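Local coordinates for protein DNA polymerase III subunit beta (Deinococcus radiodurans, PDB 4TRT) that probably encircles DNA as a ring-shaped head-to-tail homodimer, tethering DNA polymerases and other proteins to it and making polymerases processive, at residues A[255-260]-A[329-334]. Numbering follows the deposited sequence.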
loop_
_atom_site.group_PDB
_atom_site.type_symbol
_atom_site.label_atom_id
_atom_site.label_comp_id
_atom_site.label_asym_id
_atom_site.label_seq_id
_atom_site.Cartn_x
_atom_site.Cartn_y
_atom_site.Cartn_z
ATOM N N THR A 255 -12.833 -19.418 9.549
ATOM C CA THR A 255 -11.860 -18.378 9.884
ATOM C C THR A 255 -10.754 -18.952 10.746
ATOM O O THR A 255 -9.566 -18.642 10.521
ATOM C CB THR A 255 -12.516 -17.191 10.598
ATOM O OG1 THR A 255 -13.397 -16.531 9.686
ATOM C CG2 THR A 255 -11.471 -16.205 11.133
ATOM N N ALA A 256 -11.123 -19.804 11.706
ATOM C CA ALA A 256 -10.105 -20.458 12.541
ATOM C C ALA A 256 -9.156 -21.292 11.681
ATOM O O ALA A 256 -7.927 -21.240 11.865
ATOM C CB ALA A 256 -10.737 -21.282 13.656
ATOM N N LEU A 257 -9.698 -22.027 10.706
ATOM C CA LEU A 257 -8.859 -22.856 9.838
ATOM C C LEU A 257 -7.926 -22.013 8.975
ATOM O O LEU A 257 -6.741 -22.346 8.829
ATOM C CB LEU A 257 -9.708 -23.795 8.967
ATOM C CG LEU A 257 -8.958 -24.648 7.953
ATOM C CD1 LEU A 257 -8.001 -25.641 8.632
ATOM C CD2 LEU A 257 -9.970 -25.357 7.048
ATOM N N LYS A 258 -8.443 -20.928 8.408
ATOM C CA LYS A 258 -7.622 -20.049 7.567
ATOM C C LYS A 258 -6.491 -19.440 8.362
ATOM O O LYS A 258 -5.362 -19.420 7.904
ATOM C CB LYS A 258 -8.444 -18.920 6.971
ATOM C CG LYS A 258 -9.465 -19.389 5.945
ATOM C CD LYS A 258 -10.303 -18.204 5.468
ATOM C CE LYS A 258 -11.500 -18.693 4.704
ATOM N NZ LYS A 258 -12.255 -17.561 4.087
ATOM N N GLU A 259 -6.804 -18.962 9.564
ATOM C CA GLU A 259 -5.818 -18.326 10.401
ATOM C C GLU A 259 -4.765 -19.345 10.889
ATOM O O GLU A 259 -3.590 -19.003 11.011
ATOM C CB GLU A 259 -6.502 -17.578 11.555
ATOM C CG GLU A 259 -7.285 -16.361 11.050
ATOM C CD GLU A 259 -8.023 -15.574 12.124
ATOM O OE1 GLU A 259 -8.125 -16.038 13.267
ATOM O OE2 GLU A 259 -8.516 -14.472 11.805
ATOM N N ALA A 260 -5.177 -20.585 11.126
ATOM C CA ALA A 260 -4.264 -21.627 11.547
ATOM C C ALA A 260 -3.320 -22.048 10.421
ATOM O O ALA A 260 -2.131 -22.227 10.663
ATOM C CB ALA A 260 -5.027 -22.825 12.097
ATOM N N GLY A 329 -17.953 -18.831 7.242
ATOM C CA GLY A 329 -18.764 -19.503 8.240
ATOM C C GLY A 329 -18.108 -20.795 8.669
ATOM O O GLY A 329 -17.189 -20.801 9.482
ATOM N N ASP A 330 -18.614 -21.908 8.173
ATOM C CA ASP A 330 -18.008 -23.195 8.479
ATOM C C ASP A 330 -17.547 -23.887 7.213
ATOM O O ASP A 330 -18.200 -23.807 6.177
ATOM C CB ASP A 330 -19.002 -24.043 9.267
ATOM C CG ASP A 330 -19.324 -23.424 10.623
ATOM O OD1 ASP A 330 -18.465 -23.472 11.544
ATOM O OD2 ASP A 330 -20.432 -22.857 10.755
ATOM N N ALA A 331 -16.368 -24.492 7.295
ATOM C CA ALA A 331 -15.826 -25.261 6.195
ATOM C C ALA A 331 -16.119 -26.741 6.408
ATOM O O ALA A 331 -16.141 -27.213 7.539
ATOM C CB ALA A 331 -14.325 -25.024 6.079
ATOM N N GLU A 332 -16.327 -27.448 5.298
ATOM C CA GLU A 332 -16.472 -28.886 5.259
ATOM C C GLU A 332 -15.309 -29.418 4.440
ATOM O O GLU A 332 -15.105 -29.004 3.302
ATOM C CB GLU A 332 -17.789 -29.231 4.562
ATOM C CG GLU A 332 -18.613 -30.314 5.204
ATOM C CD GLU A 332 -20.009 -30.387 4.582
ATOM O OE1 GLU A 332 -20.097 -30.725 3.394
ATOM O OE2 GLU A 332 -21.016 -30.090 5.266
ATOM N N LEU A 333 -14.514 -30.299 5.030
ATOM C CA LEU A 333 -13.368 -30.904 4.331
ATOM C C LEU A 333 -13.690 -32.376 4.136
ATOM O O LEU A 333 -13.940 -33.089 5.112
ATOM C CB LEU A 333 -12.076 -30.766 5.167
ATOM C CG LEU A 333 -11.839 -29.434 5.887
ATOM C CD1 LEU A 333 -10.563 -29.506 6.705
ATOM C CD2 LEU A 333 -11.826 -28.274 4.887
ATOM N N LEU A 334 -13.679 -32.825 2.887
ATOM C CA LEU A 334 -14.010 -34.186 2.546
ATOM C C LEU A 334 -12.771 -34.864 1.965
ATOM O O LEU A 334 -12.259 -34.453 0.920
ATOM C CB LEU A 334 -15.121 -34.199 1.513
ATOM C CG LEU A 334 -16.399 -33.414 1.812
ATOM C CD1 LEU A 334 -17.290 -33.464 0.570
ATOM C CD2 LEU A 334 -17.123 -33.969 3.014
HETATM O O HOH W 1 -15.521 -18.665 10.504
HETATM O O HOH W 2 -15.630 -17.198 7.814
#
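L257 and L333 meet tip to tip, CD2 of L257 lying 4.1 Å from CD2 of L333, and this methyl pair is the closest approach between helix segment 255-260 and strand segment 329-334. The unit is the helix-on-sheet layer of the processivity fold of the sliding-ring family, here in the C-terminal domain. The same L257 CD2 comes within 4.5 Å of A331 CB, a looser touch, so one branch of a single leucine spans two residues of the strand. L257 holds CG anti to its own backbone N (chi1 176°), which carries CD2 toward the strand; L333, with CG beside its backbone N and anti to its carbonyl carbon, reaches back toward it.

The strand supplies these partners by alternation. A331 and L333 face the helix, whereas E332, between them, is directed elsewhere and forms a salt bridge with R345. Backbone bonds from A331 to L252 and from L333 to V250 fix the strand beside strand 248-253, which leads directly into the helix. L252 touches both L257 and L333, widening the apolar patch, and F344 flanks L333 from the other neighbouring strand. Along the helix, A256 and A260 pack on L300 of strand 294-301, so the helix also meets a second sheet. K258 anchors it further, its NZ bonding to the carbonyl oxygens of G325 and I327.

Where the helix starts, beside the direct backbone bond of G329 with A254, two waters bridge G329 to T255. G329 uses both its backbone polar groups: its N donates to one water, 2.9 Å away, which is also hydrogen-bonded to T255 OG1. A second water accepts from T255 N at 3.0 Å and donates to G329 O at 2.9 Å.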